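Side-chain contacts in thermosome subunit (Methanococcoides burtonii, PDB 3AQ1), which probably binds unfolded proteins and helps them fold in an ATP-dependent cycle, as group II chaperonins do: residues Glu461-Val464 against Met465-Ile469; Thr331-Val334 against Val335-Asp339. All blocks are in the same frame, centred on the assembly; numbering follows the deposited sequence.

Interaction 1 of 2, residues Glu461-Val464 against Met465-Ile469; sequences EATV and MILRI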
ATOM      1  N   GLU A 461      23.921  -5.613   2.954  1.00 53.65           N
ATOM      2  CA  GLU A 461      24.286  -5.998   1.585  1.00 47.60           C
ATOM      3  C   GLU A 461      25.135  -4.961   0.864  1.00 48.44           C
ATOM      4  O   GLU A 461      25.988  -5.306   0.052  1.00 57.12           O
ATOM      5  CB  GLU A 461      23.043  -6.286   0.738  1.00 48.60           C
ATOM      6  CG  GLU A 461      22.264  -7.530   1.139  1.00 57.19           C
ATOM      7  CD  GLU A 461      23.039  -8.807   0.942  1.00 65.74           C
ATOM      8  OE1 GLU A 461      24.148  -8.750   0.374  1.00 73.66           O
ATOM      9  OE2 GLU A 461      22.535  -9.869   1.356  1.00 68.96           O
ATOM     10  N   ALA A 462      24.886  -3.690   1.152  1.00 46.48           N
ATOM     11  CA  ALA A 462      25.629  -2.604   0.536  1.00 44.14           C
ATOM     12  C   ALA A 462      27.034  -2.526   1.106  1.00 55.76           C
ATOM     13  O   ALA A 462      27.998  -2.251   0.385  1.00 62.44           O
ATOM     14  CB  ALA A 462      24.913  -1.288   0.761  1.00 35.84           C
ATOM     15  N   THR A 463      27.134  -2.744   2.414  1.00 52.60           N
ATOM     16  CA  THR A 463      28.404  -2.670   3.119  1.00 48.85           C
ATOM     17  C   THR A 463      29.270  -3.838   2.695  1.00 58.35           C
ATOM     18  O   THR A 463      30.446  -3.677   2.373  1.00 64.47           O
ATOM     19  CB  THR A 463      28.186  -2.721   4.629  1.00 40.88           C
ATOM     20  OG1 THR A 463      27.543  -1.517   5.042  1.00 52.42           O
ATOM     21  CG2 THR A 463      29.496  -2.853   5.371  1.00 42.80           C
ATOM     22  N   VAL A 464      28.669  -5.018   2.688  1.00 56.37           N
ATOM     23  CA  VAL A 464      29.374  -6.228   2.316  1.00 55.10           C
ATOM     24  C   VAL A 464      29.795  -6.200   0.852  1.00 57.00           C
ATOM     25  O   VAL A 464      30.876  -6.648   0.499  1.00 55.61           O
ATOM     26  CB  VAL A 464      28.518  -7.454   2.606  1.00 50.73           C
ATOM     27  CG1 VAL A 464      28.891  -8.595   1.690  1.00 47.69           C
ATOM     28  CG2 VAL A 464      28.664  -7.837   4.077  1.00 49.89           C
ATOM     29  N   MET A 465      28.949  -5.652   0.000  1.00 61.94           N
ATOM     30  CA  MET A 465      29.281  -5.579  -1.409  1.00 61.78           C
ATOM     31  C   MET A 465      30.518  -4.702  -1.610  1.00 68.50           C
ATOM     32  O   MET A 465      31.367  -4.976  -2.455  1.00 82.55           O
ATOM     33  CB  MET A 465      28.088  -5.041  -2.193  1.00 56.08           C
ATOM     34  CG  MET A 465      28.403  -4.678  -3.613  1.00 63.39           C
ATOM     35  SD  MET A 465      27.024  -5.045  -4.684  1.00125.21           S
ATOM     36  CE  MET A 465      25.688  -4.401  -3.688  1.00 51.35           C
ATOM     37  N   ILE A 466      30.618  -3.649  -0.816  1.00 56.10           N
ATOM     38  CA  ILE A 466      31.743  -2.732  -0.876  1.00 50.51           C
ATOM     39  C   ILE A 466      33.030  -3.325  -0.275  1.00 59.01           C
ATOM     40  O   ILE A 466      34.130  -3.011  -0.724  1.00 63.74           O
ATOM     41  CB  ILE A 466      31.384  -1.442  -0.139  1.00 48.18           C
ATOM     42  CG1 ILE A 466      30.280  -0.711  -0.905  1.00 46.79           C
ATOM     43  CG2 ILE A 466      32.625  -0.574   0.098  1.00 50.59           C
ATOM     44  CD1 ILE A 466      29.994   0.677  -0.397  1.00 46.81           C
ATOM     45  N   LEU A 467      32.891  -4.175   0.739  1.00 50.87           N
ATOM     46  CA  LEU A 467      34.041  -4.802   1.382  1.00 54.96           C
ATOM     47  C   LEU A 467      34.679  -5.893   0.518  1.00 66.77           C
ATOM     48  O   LEU A 467      35.907  -6.021   0.443  1.00 63.39           O
ATOM     49  CB  LEU A 467      33.629  -5.420   2.717  1.00 44.51           C
ATOM     50  CG  LEU A 467      33.246  -4.482   3.853  1.00 45.34           C
ATOM     51  CD1 LEU A 467      32.839  -5.293   5.058  1.00 34.83           C
ATOM     52  CD2 LEU A 467      34.414  -3.563   4.199  1.00 50.07           C
ATOM     53  N   ARG A 468      33.835  -6.692  -0.116  1.00 69.95           N
ATOM     54  CA  ARG A 468      34.309  -7.859  -0.834  1.00 75.08           C
ATOM     55  C   ARG A 468      34.542  -7.517  -2.283  1.00 72.59           C
ATOM     56  O   ARG A 468      33.728  -7.815  -3.150  1.00 82.74           O
ATOM     57  CB  ARG A 468      33.350  -9.039  -0.658  1.00 83.87           C
ATOM     58  CG  ARG A 468      33.737  -9.946   0.522  1.00 99.11           C
ATOM     59  CD  ARG A 468      32.706 -11.045   0.752  1.00111.01           C
ATOM     60  NE  ARG A 468      32.075 -11.456  -0.500  1.00120.11           N
ATOM     61  CZ  ARG A 468      32.456 -12.500  -1.229  1.00120.52           C
ATOM     62  NH1 ARG A 468      33.468 -13.260  -0.829  1.00119.63           N
ATOM     63  NH2 ARG A 468      31.820 -12.784  -2.360  1.00116.97           N
ATOM     64  N   ILE A 469      35.674  -6.872  -2.520  1.00 76.04           N
ATOM     65  CA  ILE A 469      36.067  -6.412  -3.840  1.00 79.03           C
ATOM     66  C   ILE A 469      37.492  -6.862  -4.185  1.00 82.33           C
ATOM     67  O   ILE A 469      38.416  -6.732  -3.378  1.00 79.61           O
ATOM     68  CB  ILE A 469      35.952  -4.875  -3.934  1.00 69.94           C
ATOM     69  CG1 ILE A 469      34.486  -4.472  -4.077  1.00 67.96           C
ATOM     70  CG2 ILE A 469      36.757  -4.332  -5.099  1.00 67.51           C
ATOM     71  CD1 ILE A 469      34.283  -3.080  -4.646  1.00 71.59           C
TER

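Interaction 2 of 2, residues Thr331-Val334 against Val335-Asp339; sequences TEHV and VDSLD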
ATOM      1  N   THR A 331     -16.321  19.815   0.781  1.00 67.72           N
ATOM      2  CA  THR A 331     -16.064  20.603  -0.428  1.00 73.20           C
ATOM      3  C   THR A 331     -15.195  19.862  -1.439  1.00 72.13           C
ATOM      4  O   THR A 331     -14.658  18.800  -1.155  1.00 71.49           O
ATOM      5  CB  THR A 331     -15.295  21.905  -0.091  1.00 74.26           C
ATOM      6  OG1 THR A 331     -13.920  21.595   0.184  1.00 62.18           O
ATOM      7  CG2 THR A 331     -15.900  22.594   1.117  1.00 77.48           C
ATOM      8  N   GLU A 332     -15.042  20.452  -2.619  1.00 79.68           N
ATOM      9  CA  GLU A 332     -14.069  19.982  -3.593  1.00 82.71           C
ATOM     10  C   GLU A 332     -12.693  19.779  -2.971  1.00 79.62           C
ATOM     11  O   GLU A 332     -12.064  18.741  -3.166  1.00 76.26           O
ATOM     12  CB  GLU A 332     -13.934  21.000  -4.721  1.00103.14           C
ATOM     13  CG  GLU A 332     -12.924  20.611  -5.785  1.00106.81           C
ATOM     14  CD  GLU A 332     -13.568  19.882  -6.941  1.00106.39           C
ATOM     15  OE1 GLU A 332     -14.807  19.992  -7.097  1.00 99.89           O
ATOM     16  OE2 GLU A 332     -12.836  19.206  -7.693  1.00109.26           O
ATOM     17  N   HIS A 333     -12.206  20.774  -2.233  1.00 85.81           N
ATOM     18  CA  HIS A 333     -10.823  20.711  -1.765  1.00 85.10           C
ATOM     19  C   HIS A 333     -10.602  19.780  -0.563  1.00 68.17           C
ATOM     20  O   HIS A 333      -9.532  19.184  -0.427  1.00 60.65           O
ATOM     21  CB  HIS A 333     -10.218  22.106  -1.527  1.00 95.86           C
ATOM     22  CG  HIS A 333      -8.726  22.090  -1.374  1.00105.23           C
ATOM     23  ND1 HIS A 333      -7.869  21.970  -2.449  1.00109.37           N
ATOM     24  CD2 HIS A 333      -7.939  22.150  -0.273  1.00106.49           C
ATOM     25  CE1 HIS A 333      -6.620  21.971  -2.018  1.00110.28           C
ATOM     26  NE2 HIS A 333      -6.634  22.077  -0.700  1.00108.75           N
ATOM     27  N   VAL A 334     -11.607  19.663   0.302  1.00 63.06           N
ATOM     28  CA  VAL A 334     -11.571  18.699   1.400  1.00 68.74           C
ATOM     29  C   VAL A 334     -11.349  17.294   0.840  1.00 59.33           C
ATOM     30  O   VAL A 334     -10.492  16.529   1.282  1.00 59.17           O
ATOM     31  CB  VAL A 334     -12.910  18.704   2.177  1.00 78.59           C
ATOM     32  CG1 VAL A 334     -12.967  17.567   3.189  1.00 71.62           C
ATOM     33  CG2 VAL A 334     -13.124  20.039   2.857  1.00 85.41           C
ATOM     34  N   VAL A 335     -12.128  16.968  -0.165  1.00 52.82           N
ATOM     35  CA  VAL A 335     -12.107  15.634  -0.713  1.00 55.68           C
ATOM     36  C   VAL A 335     -10.799  15.293  -1.432  1.00 63.11           C
ATOM     37  O   VAL A 335     -10.431  14.121  -1.506  1.00 68.70           O
ATOM     38  CB  VAL A 335     -13.326  15.429  -1.609  1.00 54.86           C
ATOM     39  CG1 VAL A 335     -12.905  15.070  -3.014  1.00 58.71           C
ATOM     40  CG2 VAL A 335     -14.245  14.407  -0.988  1.00 49.04           C
ATOM     41  N   ASP A 336     -10.084  16.294  -1.949  1.00 61.27           N
ATOM     42  CA  ASP A 336      -8.766  16.029  -2.531  1.00 58.86           C
ATOM     43  C   ASP A 336      -7.793  15.523  -1.466  1.00 62.46           C
ATOM     44  O   ASP A 336      -7.086  14.536  -1.684  1.00 67.33           O
ATOM     45  CB  ASP A 336      -8.184  17.260  -3.227  1.00 56.50           C
ATOM     46  CG  ASP A 336      -8.916  17.612  -4.505  1.00 75.15           C
ATOM     47  OD1 ASP A 336      -9.496  16.707  -5.145  1.00 80.25           O
ATOM     48  OD2 ASP A 336      -8.912  18.806  -4.873  1.00 86.14           O
ATOM     49  N   SER A 337      -7.782  16.194  -0.316  1.00 45.81           N
ATOM     50  CA  SER A 337      -6.908  15.841   0.797  1.00 48.60           C
ATOM     51  C   SER A 337      -7.276  14.510   1.425  1.00 47.76           C
ATOM     52  O   SER A 337      -6.402  13.709   1.767  1.00 53.77           O
ATOM     53  CB  SER A 337      -6.955  16.926   1.878  1.00 58.42           C
ATOM     54  OG  SER A 337      -6.698  18.193   1.317  1.00 72.66           O
ATOM     55  N   LEU A 338      -8.571  14.287   1.614  1.00 40.38           N
ATOM     56  CA  LEU A 338      -9.029  12.999   2.115  1.00 43.83           C
ATOM     57  C   LEU A 338      -8.532  11.870   1.206  1.00 49.91           C
ATOM     58  O   LEU A 338      -7.979  10.884   1.690  1.00 49.91           O
ATOM     59  CB  LEU A 338     -10.551  12.970   2.250  1.00 41.84           C
ATOM     60  CG  LEU A 338     -11.083  13.875   3.363  1.00 44.71           C
ATOM     61  CD1 LEU A 338     -12.609  13.815   3.467  1.00 44.81           C
ATOM     62  CD2 LEU A 338     -10.425  13.527   4.692  1.00 35.06           C
ATOM     63  N   ASP A 339      -8.695  12.027  -0.108  1.00 47.61           N
ATOM     64  CA  ASP A 339      -8.188  11.022  -1.028  1.00 53.07           C
ATOM     65  C   ASP A 339      -6.707  10.732  -0.807  1.00 50.94           C
ATOM     66  O   ASP A 339      -6.323   9.570  -0.678  1.00 53.53           O
ATOM     67  CB  ASP A 339      -8.452  11.387  -2.487  1.00 59.67           C
ATOM     68  CG  ASP A 339      -7.783  10.423  -3.454  1.00 64.53           C
ATOM     69  OD1 ASP A 339      -8.453   9.476  -3.908  1.00 70.89           O
ATOM     70  OD2 ASP A 339      -6.581  10.596  -3.752  1.00 71.65           O
TER

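Interaction 1 of 2, residues Glu461-Val464 against Met465-Ile469
T463 and L467, one turn apart near the end of helix 449-467, lie side by side and point the same way, with T463 CG2 a loose 4.2 Å from L467 CD1. With chi1 at -69°, L467 CG stands beside its own backbone N, which brings it back over the preceding turn, 3.3 Å from T463 O. With an alanine here, T463 CG2 would probably lose this neighbour, and the packing on A61 of helix 45-65 would go with it. Backbone i to i+4 bonds run alongside. E461 O accepts from M465 N at 3.0 Å, A462 O from I466 N at 3.2 Å, T463 O from L467 N at 3.0 Å, and V464 O from R468 N at 3.0 Å, with a weak second bond from L467 N. R468 then leaves helical geometry as the centre of an inverse gamma turn. The polar side-chain ends find partners outside the contact: T463 OG1 bonds to A459 O, and E461 OE2 forms a salt bridge with R79 of helix 71-92. V464 packs on that same helix, at S75 and R79. The last two turns are therefore held along their axis by main-chain bonds and from the flanks by the neighbouring helices, through packing and one salt bridge, the threonine hydroxyl being satisfied within its own helix.

Interaction 2 of 2, residues Thr331-Val334 against Val335-Asp339
H333 has CG beside its carbonyl carbon (chi1 -166°), whereas D336 has CG beside its backbone N (chi1 -70°), and these two torsions bring imidazole and carboxylate near each other at the start of helix 332-355. The side chains cross with their planes 85° apart, and ND1 of H333 stays 4.1 Å from OD2 of D336, so any attraction between them would be electrostatic at most and would depend on the histidine's charge. D336 CG also sits 3.6 Å from E332 O, and D336 OD1 has a long, weak ion pair with K155 of strand 151-157. S337 OG turns back to H333 O in a weak bond of 3.5 Å. The apolar contact lies on another face: V334 CG1 meets L338 CD1 at 3.8 Å, the two side chains running alongside each other, and both touch Y120. T331 is the N-cap; its OG1 accepts a nearly straight bond of 3.0 Å from V334 N. The main chain follows with V335 N to T331 O at 3.3 Å and L338 N to V334 O at 3.0 Å. The negative charge of D336, near that of E332, may be partly offset by K155, while the threonine satisfies an amide that the helix start leaves without a main-chain acceptor.

Interaction 2 comes first along the chain, at the start of helix 332-355, and interaction 1 follows in the last two turns of helix 449-467; its second segment includes I469, the last modelled residue, two past the helix end. Their centres are 47 Å apart and their nearest atoms about 33 Å, on opposite sides of the chain's centre. No helix or strand is common to both. Interaction 1 rests against helices 45-65 and 71-92, in the helical bundle that corresponds to the equatorial domain of group II chaperonins. Interaction 2 borders strand 151-157, consistent with the intermediate domain that links equatorial and apical parts. One contact thus finishes a helix and the other begins one, probably in different domains of this open monomer.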